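Local coordinates for ribosomal-protein-S5-alanine N-acetyltransferase (Vibrio fischeri, PDB 3IGR) that probably transfers an acetyl group from acetyl-CoA to the N-terminal alanine of ribosomal protein uS5, at residues R13-S18 with L56-L61; I112-V117 with L148-F153. All blocks are in the same frame, centred on the assembly; numbering follows the deposited sequence.

Contact 1 (R13-S18 with L56-L61)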
ATOM      1  N   ARG A  13       6.698 -12.271  15.031  1.00  9.33           N
ATOM      2  CA  ARG A  13       7.911 -12.513  15.787  1.00  8.81           C
ATOM      3  C   ARG A  13       8.478 -13.832  15.343  1.00  8.41           C
ATOM      4  O   ARG A  13       7.806 -14.596  14.652  1.00  8.66           O
ATOM      5  CB  ARG A  13       7.634 -12.517  17.302  1.00  8.81           C
ATOM      6  CG  ARG A  13       6.632 -13.570  17.782  1.00  9.04           C
ATOM      7  CD  ARG A  13       6.839 -13.857  19.267  1.00  9.22           C
ATOM      8  NE  ARG A  13       5.812 -14.727  19.844  1.00  9.38           N
ATOM      9  CZ  ARG A  13       5.775 -16.053  19.715  1.00  9.92           C
ATOM     10  NH1 ARG A  13       6.704 -16.703  19.011  1.00  7.28           N
ATOM     11  NH2 ARG A  13       4.797 -16.736  20.293  1.00  9.28           N
ATOM     12  N   LEU A  14       9.721 -14.097  15.725  1.00  8.01           N
ATOM     13  CA  LEU A  14      10.327 -15.394  15.424  1.00  7.56           C
ATOM     14  C   LEU A  14       9.653 -16.475  16.262  1.00  7.41           C
ATOM     15  O   LEU A  14       9.289 -16.243  17.412  1.00  6.80           O
ATOM     16  CB  LEU A  14      11.838 -15.362  15.660  1.00  7.09           C
ATOM     17  CG  LEU A  14      12.651 -14.567  14.629  1.00  6.28           C
ATOM     18  CD1 LEU A  14      14.130 -14.473  15.039  1.00  5.69           C
ATOM     19  CD2 LEU A  14      12.535 -15.177  13.227  1.00  6.11           C
ATOM     20  N   ILE A  15       9.460 -17.640  15.659  1.00  7.45           N
ATOM     21  CA  ILE A  15       8.890 -18.786  16.348  1.00  7.45           C
ATOM     22  C   ILE A  15       9.860 -19.286  17.425  1.00  8.33           C
ATOM     23  O   ILE A  15      11.082 -19.143  17.284  1.00  8.26           O
ATOM     24  CB  ILE A  15       8.485 -19.891  15.327  1.00  7.69           C
ATOM     25  CG1 ILE A  15       7.427 -20.836  15.910  1.00  6.87           C
ATOM     26  CG2 ILE A  15       9.716 -20.619  14.749  1.00  7.27           C
ATOM     27  CD1 ILE A  15       6.922 -21.877  14.929  1.00  5.98           C
ATOM     28  N   LYS A  16       9.312 -19.841  18.510  1.00  8.86           N
ATOM     29  CA  LYS A  16      10.105 -20.309  19.643  1.00  9.36           C
ATOM     30  C   LYS A  16       9.746 -21.746  20.017  1.00  9.57           C
ATOM     31  O   LYS A  16       8.691 -22.252  19.634  1.00  9.44           O
ATOM     32  CB  LYS A  16       9.897 -19.405  20.867  1.00  9.57           C
ATOM     33  CG  LYS A  16      10.466 -17.998  20.739  1.00 11.59           C
ATOM     34  CD  LYS A  16      10.583 -17.301  22.089  1.00 13.42           C
ATOM     35  CE  LYS A  16       9.303 -16.553  22.437  1.00 15.16           C
ATOM     36  NZ  LYS A  16       9.568 -15.220  23.070  1.00 15.46           N
ATOM     37  N   SER A  17      10.621 -22.387  20.787  1.00  9.76           N
ATOM     38  CA  SER A  17      10.356 -23.723  21.313  1.00 10.38           C
ATOM     39  C   SER A  17       8.973 -23.836  21.963  1.00 10.44           C
ATOM     40  O   SER A  17       8.256 -24.807  21.717  1.00 10.64           O
ATOM     41  CB  SER A  17      11.452 -24.141  22.299  1.00 10.35           C
ATOM     42  OG  SER A  17      12.699 -24.301  21.638  1.00 12.32           O
ATOM     43  N   SER A  18       8.592 -22.833  22.761  1.00 10.39           N
ATOM     44  CA  SER A  18       7.302 -22.833  23.470  1.00 10.28           C
ATOM     45  C   SER A  18       6.064 -22.834  22.561  1.00 10.18           C
ATOM     46  O   SER A  18       4.950 -23.084  23.033  1.00  9.63           O
ATOM     47  CB  SER A  18       7.231 -21.657  24.455  1.00 10.31           C
ATOM     48  OG  SER A  18       7.645 -20.441  23.830  1.00 10.80           O
ATOM     49  N   LEU A  56      13.701 -27.336  17.337  1.00  8.56           N
ATOM     50  CA  LEU A  56      15.098 -27.487  17.740  1.00  8.68           C
ATOM     51  C   LEU A  56      16.051 -27.213  16.570  1.00  8.80           C
ATOM     52  O   LEU A  56      17.096 -26.581  16.748  1.00  9.10           O
ATOM     53  CB  LEU A  56      15.340 -28.858  18.385  1.00  8.85           C
ATOM     54  CG  LEU A  56      15.021 -29.029  19.885  1.00  9.05           C
ATOM     55  CD1 LEU A  56      13.932 -28.071  20.419  1.00 10.21           C
ATOM     56  CD2 LEU A  56      14.648 -30.463  20.174  1.00  8.38           C
ATOM     57  N   GLN A  57      15.661 -27.637  15.368  1.00  8.68           N
ATOM     58  CA  GLN A  57      16.423 -27.329  14.160  1.00  8.62           C
ATOM     59  C   GLN A  57      16.345 -25.844  13.769  1.00  8.54           C
ATOM     60  O   GLN A  57      17.362 -25.234  13.440  1.00  8.28           O
ATOM     61  CB  GLN A  57      15.982 -28.225  12.995  1.00  8.87           C
ATOM     62  CG  GLN A  57      16.699 -29.564  12.955  1.00  9.90           C
ATOM     63  CD  GLN A  57      16.066 -30.545  11.991  1.00 11.13           C
ATOM     64  OE1 GLN A  57      14.960 -31.032  12.224  1.00 12.13           O
ATOM     65  NE2 GLN A  57      16.775 -30.861  10.910  1.00 10.66           N
ATOM     66  N   LEU A  58      15.140 -25.278  13.817  1.00  8.34           N
ATOM     67  CA  LEU A  58      14.920 -23.865  13.491  1.00  8.07           C
ATOM     68  C   LEU A  58      15.621 -22.910  14.449  1.00  8.15           C
ATOM     69  O   LEU A  58      16.284 -21.971  14.014  1.00  8.17           O
ATOM     70  CB  LEU A  58      13.431 -23.543  13.451  1.00  7.71           C
ATOM     71  CG  LEU A  58      12.634 -24.045  12.260  1.00  7.32           C
ATOM     72  CD1 LEU A  58      11.182 -23.785  12.539  1.00  7.06           C
ATOM     73  CD2 LEU A  58      13.064 -23.384  10.954  1.00  6.44           C
ATOM     74  N   VAL A  59      15.466 -23.150  15.749  1.00  8.58           N
ATOM     75  CA  VAL A  59      16.156 -22.375  16.773  1.00  8.99           C
ATOM     76  C   VAL A  59      17.649 -22.320  16.449  1.00  9.26           C
ATOM     77  O   VAL A  59      18.298 -21.280  16.632  1.00  9.59           O
ATOM     78  CB  VAL A  59      15.880 -22.950  18.189  1.00  9.27           C
ATOM     79  CG1 VAL A  59      16.947 -22.533  19.208  1.00  9.45           C
ATOM     80  CG2 VAL A  59      14.491 -22.537  18.656  1.00  9.24           C
ATOM     81  N   GLU A  60      18.169 -23.430  15.924  1.00  9.25           N
ATOM     82  CA  GLU A  60      19.582 -23.548  15.582  1.00  9.31           C
ATOM     83  C   GLU A  60      19.924 -22.712  14.346  1.00  9.37           C
ATOM     84  O   GLU A  60      20.947 -22.022  14.311  1.00  9.18           O
ATOM     85  CB  GLU A  60      19.956 -25.025  15.397  1.00  9.44           C
ATOM     86  CG  GLU A  60      21.443 -25.347  15.545  1.00  8.97           C
ATOM     87  CD  GLU A  60      22.088 -24.655  16.839  1.00  7.93           C
ATOM     88  OE1 GLU A  60      21.594 -25.110  18.022  1.00  6.97           O
ATOM     89  OE2 GLU A  60      23.147 -23.796  16.825  1.00  7.87           O
ATOM     90  N   LEU A  61      19.046 -22.754  13.344  1.00  9.55           N
ATOM     91  CA  LEU A  61      19.225 -21.962  12.145  1.00  9.55           C
ATOM     92  C   LEU A  61      19.149 -20.464  12.458  1.00  9.79           C
ATOM     93  O   LEU A  61      19.924 -19.683  11.899  1.00  9.50           O
ATOM     94  CB  LEU A  61      18.217 -22.377  11.067  1.00  9.52           C
ATOM     95  CG  LEU A  61      18.282 -23.826  10.553  1.00  9.86           C
ATOM     96  CD1 LEU A  61      17.008 -24.207   9.807  1.00  8.51           C
ATOM     97  CD2 LEU A  61      19.513 -24.093   9.679  1.00  9.61           C
TER
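L58 and I15 meet methyl to methyl in a contact without a hydrogen bond, an example of how a helix can rest on the chain just past the end of a strand through a few branched tips. Followed outward, L58 CB heads for 13-18 but is still 4.9 Å from I15 CG2. CG lies anti to the carbonyl carbon (chi1 -74°) and itself comes no nearer, and from there the chain divides. One branch, L58 CD1, turns back to I15 and closes to 4.1 Å from I15 CG2, whereas L58 CD2 diverges to 5.8 Å from the same methyl. The two side chains run at a slant to each other, and one methyl of each makes the approach.

Two residues after I15, at the exposed side of the contact, S17 makes the second approach. S17 OG stands beside the backbone N, anti to the carbonyl carbon, and lies 3.9 Å from V59 CG2; L56 CD1, three residues earlier on the helix, lies 4.1 Å from S17 OG. The hydroxyl is thus flanked by methyl groups of the helix in van der Waals approaches. L56 starts out pointing away from 13-18, and it is the end of its side chain that swings back to the serine.

The bend after the strand is braced from within. R13 NH1 donates to L14 O at 3.1 Å, the acceptor lying in the guanidinium plane, and also forms a salt bridge with D19, whose carboxylate in turn accepts from the backbone N of K16.

In the GNAT fold, the helices linking the first two core strands include 48-63. Here I15 pairs through its backbone with Y69 of strand 68-74, while its side chain touches Y69 and V71 and packs on helix residues L55 and H62.

Contact 2 (I112-V117 with L148-F153)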
ATOM      1  N   ILE A 112      -3.624  -8.769   6.451  1.00 10.88           N
ATOM      2  CA  ILE A 112      -2.704  -9.208   7.500  1.00 10.70           C
ATOM      3  C   ILE A 112      -1.439  -9.786   6.855  1.00 10.87           C
ATOM      4  O   ILE A 112      -0.335  -9.553   7.337  1.00 11.37           O
ATOM      5  CB  ILE A 112      -3.360 -10.219   8.473  1.00  9.83           C
ATOM      6  CG1 ILE A 112      -4.489  -9.539   9.274  1.00  9.68           C
ATOM      7  CG2 ILE A 112      -2.335 -10.835   9.423  1.00  9.36           C
ATOM      8  CD1 ILE A 112      -5.487 -10.501   9.832  1.00  4.54           C
HETATM    9  N   MSE A 113      -1.609 -10.524   5.759  1.00 10.93           N
HETATM   10  CA  MSE A 113      -0.489 -11.184   5.120  1.00 11.08           C
HETATM   11  C   MSE A 113       0.469 -10.151   4.522  1.00 11.28           C
HETATM   12  O   MSE A 113       1.685 -10.254   4.682  1.00 11.43           O
HETATM   13  CB  MSE A 113      -0.983 -12.153   4.048  1.00 11.35           C
HETATM   14  CG  MSE A 113       0.082 -13.127   3.576  1.00 13.03           C
HETATM   15 SE   MSE A 113       0.283 -14.665   4.777  1.00 18.07          SE
HETATM   16  CE  MSE A 113       1.260 -13.886   6.300  1.00 12.00           C
ATOM     17  N   ARG A 114      -0.089  -9.180   3.810  1.00 11.07           N
ATOM     18  CA  ARG A 114       0.686  -8.093   3.228  1.00 11.22           C
ATOM     19  C   ARG A 114       1.545  -7.372   4.279  1.00 11.33           C
ATOM     20  O   ARG A 114       2.758  -7.205   4.079  1.00 11.56           O
ATOM     21  CB  ARG A 114      -0.242  -7.100   2.527  1.00 12.02           C
ATOM     22  CG  ARG A 114       0.494  -5.990   1.790  1.00 11.33           C
ATOM     23  CD  ARG A 114      -0.441  -4.842   1.448  1.00 13.14           C
ATOM     24  NE  ARG A 114      -0.949  -4.168   2.645  1.00 13.29           N
ATOM     25  CZ  ARG A 114      -2.232  -4.085   2.978  1.00 11.03           C
ATOM     26  NH1 ARG A 114      -3.161  -4.612   2.203  1.00  9.27           N
ATOM     27  NH2 ARG A 114      -2.584  -3.453   4.074  1.00 10.58           N
ATOM     28  N   ARG A 115       0.933  -6.974   5.394  1.00 11.23           N
ATOM     29  CA  ARG A 115       1.670  -6.310   6.480  1.00 11.68           C
ATOM     30  C   ARG A 115       2.741  -7.188   7.102  1.00 11.47           C
ATOM     31  O   ARG A 115       3.856  -6.719   7.349  1.00 11.64           O
ATOM     32  CB  ARG A 115       0.739  -5.790   7.594  1.00 11.85           C
ATOM     33  CG  ARG A 115      -0.320  -4.782   7.165  1.00 10.90           C
ATOM     34  CD  ARG A 115      -1.048  -4.176   8.410  1.00 13.20           C
ATOM     35  NE  ARG A 115      -0.204  -3.205   9.130  1.00 13.83           N
ATOM     36  CZ  ARG A 115      -0.653  -2.303  10.012  1.00 13.85           C
ATOM     37  NH1 ARG A 115      -1.937  -2.241  10.326  1.00 13.10           N
ATOM     38  NH2 ARG A 115       0.186  -1.456  10.591  1.00 13.12           N
ATOM     39  N   ALA A 116       2.402  -8.455   7.368  1.00 11.49           N
ATOM     40  CA  ALA A 116       3.356  -9.407   7.960  1.00 11.46           C
ATOM     41  C   ALA A 116       4.590  -9.616   7.082  1.00 11.54           C
ATOM     42  O   ALA A 116       5.728  -9.604   7.570  1.00 11.99           O
ATOM     43  CB  ALA A 116       2.658 -10.760   8.268  1.00 11.16           C
ATOM     44  N   VAL A 117       4.362  -9.786   5.783  1.00 11.33           N
ATOM     45  CA  VAL A 117       5.443 -10.020   4.823  1.00 10.56           C
ATOM     46  C   VAL A 117       6.242  -8.736   4.601  1.00 11.54           C
ATOM     47  O   VAL A 117       7.464  -8.783   4.525  1.00 11.24           O
ATOM     48  CB  VAL A 117       4.926 -10.539   3.465  1.00 10.09           C
ATOM     49  CG1 VAL A 117       6.059 -10.654   2.451  1.00  9.67           C
ATOM     50  CG2 VAL A 117       4.237 -11.911   3.613  1.00  9.02           C
ATOM     51  N   LEU A 148       2.096 -10.044  -3.280  1.00  9.03           N
ATOM     52  CA  LEU A 148       3.402  -9.804  -3.895  1.00  9.28           C
ATOM     53  C   LEU A 148       3.425  -8.517  -4.716  1.00  9.44           C
ATOM     54  O   LEU A 148       4.372  -7.734  -4.616  1.00  9.50           O
ATOM     55  CB  LEU A 148       3.847 -11.009  -4.735  1.00  8.93           C
ATOM     56  CG  LEU A 148       4.105 -12.294  -3.934  1.00  8.62           C
ATOM     57  CD1 LEU A 148       4.369 -13.476  -4.849  1.00  8.80           C
ATOM     58  CD2 LEU A 148       5.256 -12.123  -2.971  1.00  5.50           C
ATOM     59  N   ALA A 149       2.379  -8.288  -5.506  1.00 10.16           N
ATOM     60  CA  ALA A 149       2.283  -7.059  -6.288  1.00 10.02           C
ATOM     61  C   ALA A 149       2.286  -5.838  -5.372  1.00 10.73           C
ATOM     62  O   ALA A 149       2.961  -4.834  -5.652  1.00 10.61           O
ATOM     63  CB  ALA A 149       1.016  -7.066  -7.165  1.00 10.64           C
ATOM     64  N   ALA A 150       1.547  -5.921  -4.267  1.00 10.66           N
ATOM     65  CA  ALA A 150       1.406  -4.778  -3.365  1.00 11.33           C
ATOM     66  C   ALA A 150       2.738  -4.429  -2.685  1.00 11.93           C
ATOM     67  O   ALA A 150       2.954  -3.276  -2.269  1.00 11.58           O
ATOM     68  CB  ALA A 150       0.323  -5.035  -2.323  1.00 10.96           C
ATOM     69  N   LEU A 151       3.619  -5.423  -2.588  1.00 11.87           N
ATOM     70  CA  LEU A 151       4.899  -5.277  -1.909  1.00 12.45           C
ATOM     71  C   LEU A 151       6.041  -4.981  -2.863  1.00 12.83           C
ATOM     72  O   LEU A 151       7.207  -4.927  -2.455  1.00 13.15           O
ATOM     73  CB  LEU A 151       5.180  -6.542  -1.096  1.00 13.09           C
ATOM     74  CG  LEU A 151       4.187  -6.696   0.061  1.00 13.16           C
ATOM     75  CD1 LEU A 151       4.526  -7.934   0.860  1.00 16.12           C
ATOM     76  CD2 LEU A 151       4.237  -5.468   0.942  1.00 15.16           C
ATOM     77  N   GLY A 152       5.700  -4.785  -4.131  1.00 13.01           N
ATOM     78  CA  GLY A 152       6.673  -4.419  -5.145  1.00 13.17           C
ATOM     79  C   GLY A 152       7.578  -5.518  -5.672  1.00 13.40           C
ATOM     80  O   GLY A 152       8.644  -5.209  -6.195  1.00 13.34           O
ATOM     81  N   PHE A 153       7.181  -6.790  -5.517  1.00 13.00           N
ATOM     82  CA  PHE A 153       7.885  -7.918  -6.165  1.00 12.72           C
ATOM     83  C   PHE A 153       7.685  -7.841  -7.665  1.00 12.94           C
ATOM     84  O   PHE A 153       6.604  -7.502  -8.123  1.00 12.36           O
ATOM     85  CB  PHE A 153       7.386  -9.264  -5.649  1.00 12.55           C
ATOM     86  CG  PHE A 153       7.933  -9.632  -4.295  1.00 10.99           C
ATOM     87  CD1 PHE A 153       7.501  -8.974  -3.150  1.00 10.14           C
ATOM     88  CD2 PHE A 153       8.873 -10.648  -4.170  1.00  9.64           C
ATOM     89  CE1 PHE A 153       8.002  -9.313  -1.891  1.00 11.36           C
ATOM     90  CE2 PHE A 153       9.398 -10.994  -2.913  1.00 11.83           C
ATOM     91  CZ  PHE A 153       8.957 -10.339  -1.771  1.00 10.08           C
TER
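Contact 2 is apolar helix-to-helix-end packing in the GNAT fold: L151, just past the C-terminus of helix 142-150, is set against R114 and V117 on the first turns of helix 112-126. The latter helix follows strand 96-103 and probably corresponds to the one that, with the loop before it, binds the pyrophosphate of coenzyme A in other GNAT enzymes. Strand 132-137 lies between the two helices in sequence, so the contact closes a helix-strand-helix unit.

A Schellman motif terminates helix 142-150. F153 N bonds to L148 O at 3.1 Å, G152 N bonds to A149 O, and G152 takes the positive phi of 77° at the C-prime position. The turn leaves L151 directed at helix 112-126. L148 O also accepts from L151 N, the two donors arriving from opposite faces of its plane. Within the same turn, L148 CD2 sits over the centre of the F153 ring, 3.8 Å above it, while L151 CB lies at the ring edge.

R114 uses its aliphatic stem here. R114 CG, anti to the backbone N (chi1 -175°), passes 3.9 Å from L151 CD2, and R114 CD next reaches A150 CB, also at 3.9 Å. A bend at chi3 (65°) then turns the guanidinium aside, and its NH2 bonds to N76 OD1 of the second subunit. One arginine thus packs its methylenes within the chain and places its polar end at the subunit interface.

The other branch of L151 meets V117, which is buried and also packs on Y101 and V84 of the sheet. L151 CD1 comes 3.7 Å from V117 CB and closes to 3.5 Å from V117 CG1, the tightest approach between the segments.

In the fold
The two contacts occupy opposite sides of the chain's centre, 14 Å (contact 1) and 11 Å (contact 2) from it. Their own centres are 24 Å apart and their nearest atoms about 8 Å apart, so they do not touch. In sequence they stand in series: contact 1 closes the helical connection between the first two core strands, contact 2 the later helix-strand-helix unit. Helix 112-126 of contact 2 probably begins at the coenzyme A site, as in other GNAT enzymes. A bound sodium ion lies about 3 Å from the nearest atom of the R114 side chain, and the second subunit reaches contact 2 but not contact 1.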